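Local coordinates for protein monovalent Na+/H+ antiporter subunit D (Dietzia sp. DQ12-45-1b, PDB 7D3U) that forms the D subunit of the Mrp complex, a multisubunit bacterial membrane pump that exchanges sodium ions for protons, at residues G292-R297 with P353-Q358; G361-E366 with G428-E433; V369-F374 with P533-S538; P434-S439 with V520-R525. One frame throughout, in Å; residues are numbered along the deposited sequence.

Contacts 2 and 3 are buried, contact 1 is partly buried and contact 4 lies at the surface. Contact 3 is the one pairing of two transmembrane helix bodies. It is almost wholly apolar. Contact 2 joins helix ends through backbone N-H groups and packed side chains, and its Phe-430 reaches Phe-373 of contact 3. Contact 1 joins an interhelical turn and a loop near the end of the same helix 405-430, with Ile-429 packing on Leu-356 and Pro-296. Contact 4 is a short antiparallel bridge flanked by proline packing. A salt bridge from Arg-354 to Asp-438 ties contact 1 to contact 4.

Contact 1. Residues G292-R297 with P353-Q358; sequences GEAAPR and PRRLGQ
Two connecting segments of the membrane domain meet here. Residues 292-297 turn the chain from helix 272-292 into helix 296-316. Residues 353-358 belong to the loop that follows helix 320-350. The one bond across the contact is between backbones. Leu-356 N donates to Ala-294 O at 3.1 Å, and the N-H approaches nearly along the C=O axis, at a C=O...N angle of 170°. The bond is bent at the hydrogen, with an angle of 138°.

The Leu-356 side chain runs back over this bond. Its CB lies 3.6 Å from Ala-294 O. CG stands anti to the carbonyl carbon and meets the same oxygen at 3.4 Å. CD2 then slides past the Pro-296 ring and is 3.9 Å from both CB and CD of that proline. Beyond the two segments the side chain packs on Ile-299, Ile-425 and Ile-429. Pro-296 opens helix 296-316, with Ala-295 at the N-cap position, and its CD also faces Arg-354 O.

The Arg-355 chain bends at chi2 and chi3. This lays its guanidinium over Ala-294, whose CB sits 3.4 Å above one face, toward the rim. Arg-355 NE has a long, weak ion pair with Glu-112 of subunit C. The Arg-354 side chain leads away, to Tyr-351 O and Asp-438. The contact is thus mixed: the Leu-356 carbons lie against the oxygen of the backbone bond and in turn pack on the Pro-296 ring, while the arginines turn their charges to other partners.

Contact 2. Residues G361-E366 with G428-E433; sequences GLAKTE and GIFLGE
This is a helix-end junction in the antiporter-type membrane domain. The last turn of helix 405-430, which widens to a pi-type turn, meets the first turn of the short helix 362-365. Backbone N-H groups at the start of one helix point at carbonyls ending the other.

The tight part lies around Phe-430. Ala-363 N donates to Phe-430 O at 3.1 Å, in the carbonyl plane and on a lone pair, with an N-H...O angle of 158°. Leu-362 N makes a weak bond to Ile-429 O at 3.4 Å. Gly-361, with a positive phi of 75°, lies at the N-cap position, and its CA rests against the carbonyls of Phe-430 and Gly-432. Ala-363 CB packs on Phe-430 CB at 3.7 Å. Leu-362 crosses Ile-429 obliquely, its CD2 3.7 Å from CG2 of that residue. Trp-426, Ile-347 and Phe-373, the last stacked on the Phe-430 ring, continue this packing.

The other side is looser. Glu-433 and Lys-364 are exposed. Their charges are opposite, but Lys-364 NZ and Glu-433 OE1 are 6.1 Å apart and do not touch. The backbone O of Glu-433 is bonded to His-118 of subunit C. Back on the packed side, the Phe-430 ring has Ala-363 N at its edge, and Ile-429 CG2 lies 3.6 Å above one face, toward the rim.

Contact 3. Residues V369-F374 with P533-S538; sequences VAVAFF and PALALS. With LMT (dodecyl-beta-D-maltoside), chain Q.
Ala-372 CB is the apolar centre of this transmembrane helix pair. It points from helix 367-380 toward helix 528-546. The two segments run in roughly the same direction, with axes 8.5 Å apart and crossing at 39°. The spacing is consistent with the small side chains of Ala-372, Ala-534 and Ser-538. Ala-372 CB lies 4.1 Å from Ala-534 CB and also rests against the backbone of Ala-534 and Leu-535.

Leu-535 flanks this centre. Its CG is anti to the backbone N, and the chain swings CD1 to 3.9 Å from Ala-372 CB. The Leu-535 and Val-371 side chains cross obliquely, and this CD1 meets Val-371 CG1 at 4.2 Å. Val-371 serves two surfaces. Its CG2 turns to the alkyl chain of a bound dodecyl maltoside and is 3.8 Å from LMT C4. Phe-374 touches the same detergent chain, with its CD2 3.7 Å from LMT C3. Its ring also meets Phe-140 of subunit A edge-to-face.

The polar edge is one serine. Ser-538 OG, anti to its own backbone N, donates a weak hydrogen bond of 3.4 Å to Ala-372 O. That carbonyl oxygen is also bonded to Ser-376 OG of its own helix.

Contact 4. Residues P434-S439 with V520-R525; sequences PTPTDS and VPPGRR
Thr-437 and Val-520 form an antiparallel, hydrogen-bonded pair, the bridge between the short strands 437-438 and 519-520. Val-520 N donates to Thr-437 O at 2.9 Å, from above the carbonyl plane, with an N-H...O angle of 152°. The return bond, Thr-437 N to Val-520 O, is weak at 3.4 Å.

Prolines pack on one flank of the bridge. Pro-434 CB meets Pro-522 CB at 3.6 Å. Pro-436 lies side by side with Pro-522, its CG 4.1 Å from CD of that ring. The prolines have no N-H to donate; their ring carbons pack on each other and on backbone carbonyls, with Pro-522 CG 3.3 Å from Pro-434 O. At the other end, Val-520 CG2, beside its backbone N, touches Ser-439 CB at 3.5 Å.

The side chains of Thr-437 and Val-520 lie on the same face of the bridge. Arg-525 crosses Thr-437 obliquely, its chain extended from CG to NE. Arg-525 NH2 comes nearest to Thr-437 CG2, at 3.0 Å. The guanidinium also turns its edge to Thr-437 O, without a hydrogen bond. Its bonded partner is Arg-350 O, reached through NH1. Thr-437 OG1 donates to the anti lone pair of Asp-438 OD1 at 3.0 Å. The same OD1 takes the salt bridge from Arg-354. Two donors thus grip one carboxylate oxygen, which would favour its charged form.

The bridge closes a long excursion between helices 405-430 and 528-546, of which residues 477-516 are not modelled. Pro-434 packs on Lys-364 and Thr-365 of helix 362-365. Gly-523 O takes a bond from Thr-365 OG1, just ahead of helix 528-546.

Contact 1. Residues G292-R297 with P353-Q358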
loop_
_atom_site.group_PDB
_atom_site.type_symbol
_atom_site.label_atom_id
_atom_site.label_comp_id
_atom_site.label_asym_id
_atom_site.label_seq_id
_atom_site.Cartn_x
_atom_site.Cartn_y
_atom_site.Cartn_z
ATOM N N GLY A 292 9.509 -0.936 16.175
ATOM C CA GLY A 292 9.230 -2.178 16.873
ATOM C C GLY A 292 9.569 -3.433 16.101
ATOM O O GLY A 292 9.803 -4.479 16.715
ATOM N N GLU A 293 9.606 -3.356 14.772
ATOM C CA GLU A 293 9.783 -4.539 13.944
ATOM C C GLU A 293 11.200 -5.093 14.088
ATOM O O GLU A 293 12.063 -4.523 14.761
ATOM C CB GLU A 293 9.480 -4.214 12.484
ATOM C CG GLU A 293 8.006 -4.049 12.179
ATOM C CD GLU A 293 7.228 -5.335 12.347
ATOM O OE1 GLU A 293 7.825 -6.419 12.182
ATOM O OE2 GLU A 293 6.018 -5.262 12.643
ATOM N N ALA A 294 11.436 -6.231 13.435
ATOM C CA ALA A 294 12.741 -6.872 13.465
ATOM C C ALA A 294 13.218 -7.344 12.100
ATOM O O ALA A 294 14.319 -7.894 12.012
ATOM C CB ALA A 294 12.729 -8.064 14.436
ATOM N N ALA A 295 12.436 -7.154 11.040
ATOM C CA ALA A 295 12.826 -7.524 9.692
ATOM C C ALA A 295 13.175 -6.282 8.880
ATOM O O ALA A 295 12.584 -5.218 9.079
ATOM C CB ALA A 295 11.706 -8.296 8.985
ATOM N N PRO A 296 14.139 -6.381 7.961
ATOM C CA PRO A 296 14.546 -5.178 7.212
ATOM C C PRO A 296 13.458 -4.632 6.306
ATOM O O PRO A 296 13.197 -3.423 6.319
ATOM C CB PRO A 296 15.768 -5.663 6.421
ATOM C CG PRO A 296 15.595 -7.135 6.317
ATOM C CD PRO A 296 14.937 -7.559 7.591
ATOM N N ARG A 297 12.812 -5.486 5.515
ATOM C CA ARG A 297 11.777 -5.011 4.608
ATOM C C ARG A 297 10.427 -4.840 5.285
ATOM O O ARG A 297 9.535 -4.223 4.697
ATOM C CB ARG A 297 11.637 -5.957 3.416
ATOM C CG ARG A 297 11.303 -5.243 2.119
ATOM C CD ARG A 297 11.800 -6.012 0.915
ATOM N NE ARG A 297 11.614 -7.448 1.079
ATOM C CZ ARG A 297 10.481 -8.088 0.817
ATOM N NH1 ARG A 297 9.426 -7.419 0.377
ATOM N NH2 ARG A 297 10.403 -9.399 0.996
ATOM N N PRO A 353 15.987 -13.441 2.460
ATOM C CA PRO A 353 15.269 -12.702 3.509
ATOM C C PRO A 353 15.624 -13.237 4.887
ATOM O O PRO A 353 15.338 -14.391 5.210
ATOM C CB PRO A 353 13.792 -12.948 3.170
ATOM C CG PRO A 353 13.785 -13.571 1.801
ATOM C CD PRO A 353 15.083 -14.284 1.668
ATOM N N ARG A 354 16.247 -12.389 5.702
ATOM C CA ARG A 354 16.633 -12.735 7.061
ATOM C C ARG A 354 16.192 -11.626 8.003
ATOM O O ARG A 354 15.708 -10.578 7.577
ATOM C CB ARG A 354 18.147 -12.957 7.176
ATOM C CG ARG A 354 18.710 -13.922 6.155
ATOM C CD ARG A 354 20.220 -13.845 6.097
ATOM N NE ARG A 354 20.772 -14.738 5.086
ATOM C CZ ARG A 354 21.017 -16.028 5.285
ATOM N NH1 ARG A 354 20.755 -16.581 6.460
ATOM N NH2 ARG A 354 21.520 -16.766 4.307
ATOM N N ARG A 355 16.359 -11.870 9.298
ATOM C CA ARG A 355 16.045 -10.870 10.310
ATOM C C ARG A 355 17.189 -9.863 10.394
ATOM O O ARG A 355 18.123 -9.876 9.589
ATOM C CB ARG A 355 15.784 -11.540 11.655
ATOM C CG ARG A 355 14.664 -12.559 11.636
ATOM C CD ARG A 355 13.637 -12.248 12.706
ATOM N NE ARG A 355 14.260 -12.050 14.010
ATOM C CZ ARG A 355 13.608 -11.642 15.094
ATOM N NH1 ARG A 355 12.309 -11.388 15.030
ATOM N NH2 ARG A 355 14.256 -11.487 16.241
ATOM N N LEU A 356 17.125 -8.968 11.374
ATOM C CA LEU A 356 18.206 -8.027 11.631
ATOM C C LEU A 356 19.192 -8.670 12.597
ATOM O O LEU A 356 18.818 -9.052 13.711
ATOM C CB LEU A 356 17.669 -6.717 12.202
ATOM C CG LEU A 356 16.875 -5.825 11.250
ATOM C CD1 LEU A 356 16.720 -4.437 11.837
ATOM C CD2 LEU A 356 17.546 -5.757 9.896
ATOM N N GLY A 357 20.445 -8.789 12.172
ATOM C CA GLY A 357 21.482 -9.427 12.951
ATOM C C GLY A 357 21.993 -10.720 12.360
ATOM O O GLY A 357 23.094 -11.157 12.718
ATOM N N GLN A 358 21.227 -11.350 11.466
ATOM C CA GLN A 358 21.704 -12.560 10.810
ATOM C C GLN A 358 22.783 -12.261 9.782
ATOM O O GLN A 358 23.559 -13.157 9.436
ATOM C CB GLN A 358 20.539 -13.295 10.150
ATOM C CG GLN A 358 19.305 -13.394 11.022
ATOM C CD GLN A 358 19.565 -14.129 12.317
ATOM O OE1 GLN A 358 19.257 -13.632 13.399
ATOM N NE2 GLN A 358 20.133 -15.321 12.215
#

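Contact 2. Residues G361-E366 with G428-E433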
loop_
_atom_site.group_PDB
_atom_site.type_symbol
_atom_site.label_atom_id
_atom_site.label_comp_id
_atom_site.label_asym_id
_atom_site.label_seq_id
_atom_site.Cartn_x
_atom_site.Cartn_y
_atom_site.Cartn_z
ATOM N N GLY A 361 28.433 -6.733 8.363
ATOM C CA GLY A 361 29.561 -6.303 7.565
ATOM C C GLY A 361 29.259 -6.013 6.116
ATOM O O GLY A 361 30.196 -5.840 5.331
ATOM N N LEU A 362 27.983 -5.953 5.731
ATOM C CA LEU A 362 27.643 -5.681 4.340
ATOM C C LEU A 362 28.113 -4.306 3.886
ATOM O O LEU A 362 28.190 -4.058 2.678
ATOM C CB LEU A 362 26.136 -5.810 4.130
ATOM C CG LEU A 362 25.674 -7.130 3.522
ATOM C CD1 LEU A 362 26.205 -8.299 4.325
ATOM C CD2 LEU A 362 24.165 -7.177 3.450
ATOM N N ALA A 363 28.427 -3.407 4.820
ATOM C CA ALA A 363 29.008 -2.127 4.445
ATOM C C ALA A 363 30.459 -2.262 4.015
ATOM O O ALA A 363 30.991 -1.352 3.373
ATOM C CB ALA A 363 28.900 -1.136 5.603
ATOM N N LYS A 364 31.110 -3.373 4.356
ATOM C CA LYS A 364 32.497 -3.602 3.976
ATOM C C LYS A 364 32.617 -4.414 2.696
ATOM O O LYS A 364 33.477 -4.126 1.858
ATOM C CB LYS A 364 33.241 -4.313 5.108
ATOM C CG LYS A 364 34.694 -4.618 4.795
ATOM C CD LYS A 364 35.443 -5.081 6.033
ATOM C CE LYS A 364 36.926 -5.247 5.745
ATOM N NZ LYS A 364 37.177 -6.311 4.736
ATOM N N THR A 365 31.765 -5.421 2.524
ATOM C CA THR A 365 31.833 -6.278 1.350
ATOM C C THR A 365 31.021 -5.742 0.182
ATOM O O THR A 365 31.337 -6.050 -0.972
ATOM C CB THR A 365 31.349 -7.688 1.697
ATOM O OG1 THR A 365 29.928 -7.756 1.542
ATOM C CG2 THR A 365 31.706 -8.031 3.130
ATOM N N GLU A 366 29.982 -4.954 0.448
ATOM C CA GLU A 366 29.135 -4.381 -0.597
ATOM C C GLU A 366 28.981 -2.889 -0.341
ATOM O O GLU A 366 27.966 -2.441 0.206
ATOM C CB GLU A 366 27.775 -5.074 -0.651
ATOM C CG GLU A 366 27.848 -6.581 -0.593
ATOM C CD GLU A 366 27.555 -7.212 -1.929
ATOM O OE1 GLU A 366 27.568 -6.475 -2.936
ATOM O OE2 GLU A 366 27.306 -8.435 -1.975
ATOM N N GLY A 428 22.290 -3.603 12.212
ATOM C CA GLY A 428 22.044 -5.028 12.149
ATOM C C GLY A 428 22.342 -5.676 10.820
ATOM O O GLY A 428 22.350 -6.908 10.741
ATOM N N ILE A 429 22.585 -4.893 9.771
ATOM C CA ILE A 429 22.883 -5.424 8.448
ATOM C C ILE A 429 24.265 -4.997 7.967
ATOM O O ILE A 429 25.043 -5.818 7.472
ATOM C CB ILE A 429 21.802 -5.021 7.421
ATOM C CG1 ILE A 429 20.495 -5.753 7.712
ATOM C CG2 ILE A 429 22.263 -5.322 6.011
ATOM C CD1 ILE A 429 19.438 -5.535 6.662
ATOM N N PHE A 430 24.594 -3.716 8.114
ATOM C CA PHE A 430 25.771 -3.167 7.454
ATOM C C PHE A 430 26.985 -3.027 8.360
ATOM O O PHE A 430 28.107 -3.258 7.903
ATOM C CB PHE A 430 25.442 -1.802 6.845
ATOM C CG PHE A 430 24.462 -1.869 5.713
ATOM C CD1 PHE A 430 23.104 -1.777 5.952
ATOM C CD2 PHE A 430 24.895 -2.040 4.415
ATOM C CE1 PHE A 430 22.202 -1.844 4.916
ATOM C CE2 PHE A 430 23.993 -2.108 3.377
ATOM C CZ PHE A 430 22.648 -2.008 3.628
ATOM N N LEU A 431 26.802 -2.663 9.623
ATOM C CA LEU A 431 27.925 -2.462 10.527
ATOM C C LEU A 431 28.268 -3.764 11.241
ATOM O O LEU A 431 27.383 -4.443 11.768
ATOM C CB LEU A 431 27.615 -1.366 11.544
ATOM C CG LEU A 431 27.629 0.061 11.000
ATOM C CD1 LEU A 431 27.541 1.062 12.137
ATOM C CD2 LEU A 431 28.871 0.302 10.164
ATOM N N GLY A 432 29.554 -4.101 11.256
ATOM C CA GLY A 432 30.014 -5.304 11.919
ATOM C C GLY A 432 31.110 -6.007 11.149
ATOM O O GLY A 432 31.502 -5.557 10.068
ATOM N N GLU A 433 31.618 -7.107 11.693
ATOM C CA GLU A 433 32.624 -7.796 10.897
ATOM C C GLU A 433 31.956 -8.777 9.939
ATOM O O GLU A 433 31.011 -9.472 10.323
ATOM C CB GLU A 433 33.601 -8.548 11.791
ATOM C CG GLU A 433 34.582 -7.658 12.524
ATOM C CD GLU A 433 35.585 -7.009 11.595
ATOM O OE1 GLU A 433 35.855 -7.579 10.517
ATOM O OE2 GLU A 433 36.104 -5.929 11.942
#

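Contact 3. Residues V369-F374 with P533-S538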
loop_
_atom_site.group_PDB
_atom_site.type_symbol
_atom_site.label_atom_id
_atom_site.label_comp_id
_atom_site.label_asym_id
_atom_site.label_seq_id
_atom_site.Cartn_x
_atom_site.Cartn_y
_atom_site.Cartn_z
ATOM N N VAL A 369 25.743 -0.819 -2.432
ATOM C CA VAL A 369 24.406 -0.853 -1.851
ATOM C C VAL A 369 24.404 -0.202 -0.477
ATOM O O VAL A 369 23.399 0.382 -0.068
ATOM C CB VAL A 369 23.879 -2.299 -1.803
ATOM C CG1 VAL A 369 24.809 -3.180 -0.998
ATOM C CG2 VAL A 369 22.470 -2.344 -1.238
ATOM N N ALA A 370 25.525 -0.259 0.244
ATOM C CA ALA A 370 25.594 0.406 1.540
ATOM C C ALA A 370 25.468 1.917 1.392
ATOM O O ALA A 370 24.745 2.565 2.155
ATOM C CB ALA A 370 26.897 0.046 2.248
ATOM N N VAL A 371 26.162 2.493 0.409
ATOM C CA VAL A 371 26.036 3.923 0.138
ATOM C C VAL A 371 24.620 4.251 -0.311
ATOM O O VAL A 371 23.997 5.210 0.168
ATOM C CB VAL A 371 27.072 4.360 -0.911
ATOM C CG1 VAL A 371 26.750 5.747 -1.427
ATOM C CG2 VAL A 371 28.465 4.314 -0.323
ATOM N N ALA A 372 24.093 3.461 -1.251
ATOM C CA ALA A 372 22.750 3.710 -1.759
ATOM C C ALA A 372 21.704 3.612 -0.660
ATOM O O ALA A 372 20.661 4.268 -0.736
ATOM C CB ALA A 372 22.424 2.730 -2.884
ATOM N N PHE A 373 21.963 2.807 0.369
ATOM C CA PHE A 373 21.014 2.698 1.467
ATOM C C PHE A 373 21.187 3.823 2.472
ATOM O O PHE A 373 20.196 4.361 2.965
ATOM C CB PHE A 373 21.153 1.351 2.173
ATOM C CG PHE A 373 20.433 1.291 3.490
ATOM C CD1 PHE A 373 19.097 0.946 3.545
ATOM C CD2 PHE A 373 21.091 1.581 4.672
ATOM C CE1 PHE A 373 18.433 0.896 4.750
ATOM C CE2 PHE A 373 20.429 1.534 5.877
ATOM C CZ PHE A 373 19.101 1.192 5.914
ATOM N N PHE A 374 22.427 4.175 2.815
ATOM C CA PHE A 374 22.618 5.185 3.849
ATOM C C PHE A 374 22.202 6.563 3.357
ATOM O O PHE A 374 21.651 7.359 4.127
ATOM C CB PHE A 374 24.065 5.213 4.325
ATOM C CG PHE A 374 24.240 5.888 5.651
ATOM C CD1 PHE A 374 23.963 5.213 6.825
ATOM C CD2 PHE A 374 24.647 7.205 5.724
ATOM C CE1 PHE A 374 24.112 5.831 8.045
ATOM C CE2 PHE A 374 24.794 7.827 6.944
ATOM C CZ PHE A 374 24.529 7.139 8.105
ATOM N N PRO A 533 20.318 0.386 -9.716
ATOM C CA PRO A 533 19.013 1.057 -9.598
ATOM C C PRO A 533 18.773 1.672 -8.233
ATOM O O PRO A 533 18.108 2.710 -8.141
ATOM C CB PRO A 533 18.010 -0.066 -9.897
ATOM C CG PRO A 533 18.758 -1.317 -9.656
ATOM C CD PRO A 533 20.145 -1.025 -10.101
ATOM N N ALA A 534 19.289 1.064 -7.166
ATOM C CA ALA A 534 19.165 1.653 -5.841
ATOM C C ALA A 534 20.107 2.828 -5.636
ATOM O O ALA A 534 19.860 3.655 -4.753
ATOM C CB ALA A 534 19.424 0.598 -4.765
ATOM N N LEU A 535 21.174 2.921 -6.426
ATOM C CA LEU A 535 22.112 4.030 -6.315
ATOM C C LEU A 535 21.691 5.222 -7.162
ATOM O O LEU A 535 21.888 6.370 -6.753
ATOM C CB LEU A 535 23.516 3.575 -6.720
ATOM C CG LEU A 535 24.648 4.554 -6.416
ATOM C CD1 LEU A 535 25.222 4.285 -5.039
ATOM C CD2 LEU A 535 25.728 4.471 -7.478
ATOM N N ALA A 536 21.122 4.968 -8.343
ATOM C CA ALA A 536 20.634 6.056 -9.183
ATOM C C ALA A 536 19.581 6.876 -8.452
ATOM O O ALA A 536 19.662 8.107 -8.398
ATOM C CB ALA A 536 20.074 5.499 -10.491
ATOM N N LEU A 537 18.586 6.206 -7.872
ATOM C CA LEU A 537 17.584 6.897 -7.073
ATOM C C LEU A 537 18.130 7.402 -5.748
ATOM O O LEU A 537 17.393 8.061 -5.007
ATOM C CB LEU A 537 16.390 5.978 -6.822
ATOM C CG LEU A 537 15.540 5.632 -8.040
ATOM C CD1 LEU A 537 14.301 4.875 -7.612
ATOM C CD2 LEU A 537 15.167 6.891 -8.795
ATOM N N SER A 538 19.390 7.112 -5.426
ATOM C CA SER A 538 20.016 7.619 -4.216
ATOM C C SER A 538 20.858 8.861 -4.462
ATOM O O SER A 538 21.239 9.531 -3.498
ATOM C CB SER A 538 20.888 6.538 -3.572
ATOM O OG SER A 538 21.536 7.042 -2.419
HETATM C C1 LMT Q . 26.526 9.127 2.839
HETATM C C2 LMT Q . 27.415 7.998 2.417
HETATM C C3 LMT Q . 27.420 6.792 3.293
HETATM C C4 LMT Q . 28.721 6.073 3.059
HETATM C C5 LMT Q . 28.670 4.708 3.651
HETATM C C6 LMT Q . 30.027 4.119 3.829
HETATM C C7 LMT Q . 29.913 2.633 3.993
HETATM C C8 LMT Q . 31.185 2.105 4.555
HETATM C C9 LMT Q . 31.385 2.389 6.008
HETATM C C10 LMT Q . 32.577 1.593 6.459
HETATM C C11 LMT Q . 32.597 1.433 7.945
HETATM C C12 LMT Q . 33.733 0.577 8.391
#

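Contact 4. Residues P434-S439 with V520-R525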
loop_
_atom_site.group_PDB
_atom_site.type_symbol
_atom_site.label_atom_id
_atom_site.label_comp_id
_atom_site.label_asym_id
_atom_site.label_seq_id
_atom_site.Cartn_x
_atom_site.Cartn_y
_atom_site.Cartn_z
ATOM N N PRO A 434 32.424 -8.852 8.696
ATOM C CA PRO A 434 31.821 -9.789 7.740
ATOM C C PRO A 434 32.019 -11.237 8.155
ATOM O O PRO A 434 33.142 -11.749 8.145
ATOM C CB PRO A 434 32.551 -9.472 6.429
ATOM C CG PRO A 434 33.139 -8.117 6.625
ATOM C CD PRO A 434 33.472 -8.028 8.076
ATOM N N THR A 435 30.938 -11.896 8.527
ATOM C CA THR A 435 30.944 -13.290 8.934
ATOM C C THR A 435 30.472 -14.182 7.794
ATOM O O THR A 435 29.612 -13.786 7.001
ATOM C CB THR A 435 30.037 -13.510 10.147
ATOM O OG1 THR A 435 28.764 -12.901 9.908
ATOM C CG2 THR A 435 30.657 -12.910 11.397
ATOM N N PRO A 436 31.015 -15.395 7.689
ATOM C CA PRO A 436 30.581 -16.315 6.627
ATOM C C PRO A 436 29.151 -16.777 6.865
ATOM O O PRO A 436 28.809 -17.242 7.955
ATOM C CB PRO A 436 31.578 -17.475 6.733
ATOM C CG PRO A 436 32.722 -16.940 7.541
ATOM C CD PRO A 436 32.116 -15.957 8.483
ATOM N N THR A 437 28.316 -16.648 5.838
ATOM C CA THR A 437 26.918 -17.042 5.902
ATOM C C THR A 437 26.615 -18.083 4.833
ATOM O O THR A 437 27.334 -18.218 3.840
ATOM C CB THR A 437 25.984 -15.838 5.731
ATOM O OG1 THR A 437 24.635 -16.233 6.009
ATOM C CG2 THR A 437 26.069 -15.294 4.316
ATOM N N ASP A 438 25.528 -18.818 5.049
ATOM C CA ASP A 438 25.175 -19.935 4.189
ATOM C C ASP A 438 24.603 -19.453 2.862
ATOM O O ASP A 438 23.967 -18.399 2.780
ATOM C CB ASP A 438 24.166 -20.844 4.886
ATOM C CG ASP A 438 23.068 -20.067 5.578
ATOM O OD1 ASP A 438 23.128 -18.821 5.560
ATOM O OD2 ASP A 438 22.148 -20.698 6.138
ATOM N N SER A 439 24.837 -20.245 1.817
ATOM C CA SER A 439 24.317 -19.951 0.482
ATOM C C SER A 439 22.888 -20.480 0.405
ATOM O O SER A 439 22.612 -21.569 -0.103
ATOM C CB SER A 439 25.200 -20.570 -0.591
ATOM O OG SER A 439 25.654 -21.850 -0.190
ATOM N N VAL A 520 29.592 -19.719 2.930
ATOM C CA VAL A 520 30.358 -18.981 1.924
ATOM C C VAL A 520 31.205 -17.925 2.627
ATOM O O VAL A 520 30.679 -17.188 3.476
ATOM C CB VAL A 520 29.422 -18.341 0.906
ATOM C CG1 VAL A 520 30.191 -17.930 -0.339
ATOM C CG2 VAL A 520 28.304 -19.296 0.553
ATOM N N PRO A 521 32.496 -17.823 2.317
ATOM C CA PRO A 521 33.296 -16.755 2.899
ATOM C C PRO A 521 32.777 -15.403 2.453
ATOM O O PRO A 521 32.134 -15.284 1.394
ATOM C CB PRO A 521 34.703 -17.030 2.351
ATOM C CG PRO A 521 34.473 -17.811 1.106
ATOM C CD PRO A 521 33.280 -18.665 1.400
ATOM N N PRO A 522 33.019 -14.355 3.238
ATOM C CA PRO A 522 32.492 -13.033 2.882
ATOM C C PRO A 522 33.052 -12.545 1.555
ATOM O O PRO A 522 34.254 -12.628 1.296
ATOM C CB PRO A 522 32.945 -12.146 4.045
ATOM C CG PRO A 522 33.193 -13.092 5.172
ATOM C CD PRO A 522 33.714 -14.339 4.535
ATOM N N GLY A 523 32.164 -12.032 0.714
ATOM C CA GLY A 523 32.561 -11.536 -0.582
ATOM C C GLY A 523 31.542 -10.560 -1.124
ATOM O O GLY A 523 30.632 -10.125 -0.417
ATOM N N ARG A 524 31.708 -10.225 -2.400
ATOM C CA ARG A 524 30.836 -9.268 -3.078
ATOM C C ARG A 524 29.816 -10.044 -3.900
ATOM O O ARG A 524 30.106 -10.485 -5.013
ATOM C CB ARG A 524 31.655 -8.325 -3.948
ATOM C CG ARG A 524 30.855 -7.214 -4.600
ATOM C CD ARG A 524 31.778 -6.185 -5.226
ATOM N NE ARG A 524 31.071 -4.966 -5.601
ATOM C CZ ARG A 524 30.575 -4.736 -6.812
ATOM N NH1 ARG A 524 30.707 -5.645 -7.766
ATOM N NH2 ARG A 524 29.947 -3.597 -7.069
ATOM N N ARG A 525 28.615 -10.212 -3.350
ATOM C CA ARG A 525 27.550 -10.921 -4.049
ATOM C C ARG A 525 26.742 -10.008 -4.961
ATOM O O ARG A 525 26.423 -10.388 -6.092
ATOM C CB ARG A 525 26.610 -11.588 -3.044
ATOM C CG ARG A 525 27.237 -12.694 -2.226
ATOM C CD ARG A 525 26.162 -13.531 -1.565
ATOM N NE ARG A 525 26.673 -14.284 -0.426
ATOM C CZ ARG A 525 25.925 -15.065 0.345
ATOM N NH1 ARG A 525 24.629 -15.196 0.102
ATOM N NH2 ARG A 525 26.475 -15.716 1.358
#